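Local structure of trans-4-hydroxy-L-proline dehydratase (6VXC) at residues 358-363 against 452-457. The protein catalyses the radical-based dehydration of trans-4-hydroxy-L-proline to (S)-1-pyrroline-5-carboxylate, a step in the anaerobic breakdown of hydroxyproline. Sequence-based numbering, arbitrary orientation.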
loop_
_atom_site.group_PDB
_atom_site.type_symbol
_atom_site.label_atom_id
_atom_site.label_comp_id
_atom_site.label_asym_id
_atom_site.label_seq_id
_atom_site.Cartn_x
_atom_site.Cartn_y
_atom_site.Cartn_z
ATOM N N THR A 358 6.826 7.509 1.060
ATOM C CA THR A 358 5.664 7.424 0.179
ATOM C C THR A 358 4.504 6.727 0.894
ATOM O O THR A 358 4.698 5.965 1.845
ATOM C CB THR A 358 6.027 6.703 -1.122
ATOM O OG1 THR A 358 6.415 5.348 -0.858
ATOM C CG2 THR A 358 7.197 7.416 -1.814
ATOM N N ASP A 359 3.277 7.009 0.429
ATOM C CA ASP A 359 2.066 6.479 1.051
ATOM C C ASP A 359 1.229 5.666 0.072
ATOM O O ASP A 359 0.030 5.493 0.298
ATOM C CB ASP A 359 1.214 7.607 1.655
ATOM C CG ASP A 359 0.451 7.175 2.927
ATOM O OD1 ASP A 359 0.536 6.002 3.343
ATOM O OD2 ASP A 359 -0.230 8.039 3.508
ATOM N N PHE A 360 1.824 5.199 -1.031
ATOM C CA PHE A 360 1.254 4.128 -1.841
ATOM C C PHE A 360 -0.139 4.475 -2.361
ATOM O O PHE A 360 -1.061 3.660 -2.303
ATOM C CB PHE A 360 1.217 2.806 -1.058
ATOM C CG PHE A 360 2.558 2.316 -0.648
ATOM C CD1 PHE A 360 3.161 2.788 0.499
ATOM C CD2 PHE A 360 3.233 1.391 -1.422
ATOM C CE1 PHE A 360 4.397 2.349 0.871
ATOM C CE2 PHE A 360 4.476 0.949 -1.050
ATOM C CZ PHE A 360 5.063 1.437 0.102
ATOM N N ALA A 361 -0.283 5.683 -2.899
ATOM C CA ALA A 361 -1.526 6.101 -3.542
ATOM C C ALA A 361 -1.458 5.628 -4.989
ATOM O O ALA A 361 -0.798 6.243 -5.824
ATOM C CB ALA A 361 -1.735 7.605 -3.450
ATOM N N ASN A 362 -2.137 4.530 -5.274
ATOM C CA ASN A 362 -1.962 3.770 -6.503
ATOM C C ASN A 362 -3.053 4.138 -7.514
ATOM O O ASN A 362 -4.235 3.894 -7.275
ATOM C CB ASN A 362 -1.990 2.281 -6.153
ATOM C CG ASN A 362 -1.605 1.389 -7.310
ATOM O OD1 ASN A 362 -1.907 1.671 -8.461
ATOM N ND2 ASN A 362 -0.987 0.258 -6.991
ATOM N N ILE A 363 -2.648 4.689 -8.657
ATOM C CA ILE A 363 -3.562 5.056 -9.734
ATOM C C ILE A 363 -3.448 4.018 -10.850
ATOM O O ILE A 363 -2.341 3.660 -11.262
ATOM C CB ILE A 363 -3.277 6.491 -10.226
ATOM C CG1 ILE A 363 -3.516 7.482 -9.067
ATOM C CG2 ILE A 363 -4.139 6.824 -11.441
ATOM C CD1 ILE A 363 -3.215 8.946 -9.356
ATOM N N SER A 452 -4.645 -1.569 -5.654
ATOM C CA SER A 452 -4.206 -0.409 -4.905
ATOM C C SER A 452 -3.012 -0.816 -4.061
ATOM O O SER A 452 -2.572 -1.969 -4.086
ATOM C CB SER A 452 -5.334 0.167 -4.037
ATOM O OG SER A 452 -5.705 -0.734 -3.007
ATOM N N GLY A 453 -2.505 0.132 -3.297
ATOM C CA GLY A 453 -1.302 -0.122 -2.523
ATOM C C GLY A 453 -0.188 -0.559 -3.456
ATOM O O GLY A 453 0.143 0.132 -4.419
ATOM N N CYS A 454 0.367 -1.745 -3.212
ATOM C CA CYS A 454 1.404 -2.295 -4.080
ATOM C C CYS A 454 0.822 -3.099 -5.245
ATOM O O CYS A 454 1.064 -2.768 -6.407
ATOM C CB CYS A 454 2.365 -3.155 -3.255
ATOM S SG CYS A 454 3.334 -2.211 -2.050
ATOM N N VAL A 455 0.059 -4.152 -4.951
ATOM C CA VAL A 455 -0.493 -5.023 -5.982
ATOM C C VAL A 455 -1.884 -5.514 -5.586
ATOM O O VAL A 455 -2.399 -6.459 -6.185
ATOM C CB VAL A 455 0.425 -6.236 -6.245
ATOM C CG1 VAL A 455 1.813 -5.801 -6.768
ATOM C CG2 VAL A 455 0.515 -7.126 -4.966
ATOM N N GLU A 456 -2.505 -4.887 -4.588
ATOM C CA GLU A 456 -3.644 -5.502 -3.900
ATOM C C GLU A 456 -4.954 -5.279 -4.656
ATOM O O GLU A 456 -5.346 -4.140 -4.901
ATOM C CB GLU A 456 -3.749 -4.972 -2.472
ATOM C CG GLU A 456 -2.554 -5.345 -1.599
ATOM C CD GLU A 456 -1.417 -4.346 -1.698
ATOM O OE1 GLU A 456 -0.458 -4.600 -2.454
ATOM O OE2 GLU A 456 -1.496 -3.303 -1.024
ATOM N N THR A 457 -5.638 -6.379 -4.983
ATOM C CA THR A 457 -6.876 -6.369 -5.761
ATOM C C THR A 457 -8.073 -6.007 -4.893
ATOM O O THR A 457 -8.237 -6.545 -3.794
ATOM C CB THR A 457 -7.116 -7.743 -6.369
ATOM O OG1 THR A 457 -6.001 -8.101 -7.175
ATOM C CG2 THR A 457 -8.385 -7.733 -7.229
HETATM O O HOH W 1 -3.454 2.992 -3.155
#
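Phe360 and Gly453 bring the two backbones to 5.0 Å between their CA atoms, and one water joins them, donating to Phe360 O and accepting from the N-H groups of Asn362 and Gly453. Next to this bridge the Asn362 side chain reaches straight across: with CG anti to the backbone N (chi1 -171°), ND2 bonds Gly453 O at 2.8 Å. Gly453 O lies close to the plane of the Asn362 amide, but ND2 stands above the Gly453 carbonyl plane instead of on a lone pair. Asn398 takes OD1 and Tyr427 OH also bonds ND2, so the amide is gripped at both ends and its rotation is fixed. The CB of Asn362 packs on the CA of Ser452, 3.7 Å away. Farther along the turn, the Phe360 ring approaches the thiol of Cys454 obliquely, its CE2 3.5 Å from SG, in a sulfur-aromatic contact. Within the turn itself, the Glu456 carboxylate folds back: Val455 N meets OE1 at 2.6 Å, almost straight but from above the carboxylate plane, while Cys454 N adds weak bonds to both oxygens. OE2 also bonds His180 and a glycerol, probably from the crystallisation liquor. Paired backbone bonds between Ser452 and Glu456 close the hairpin loop. Such a loop, presenting a cysteine inside the beta/alpha barrel characteristic of glycyl radical enzymes, is their cysteine loop; by similarity, Cys454 is the thiyl radical site and Glu456 the proton acceptor, with Phe360 and Asn362 packed against this active-site turn.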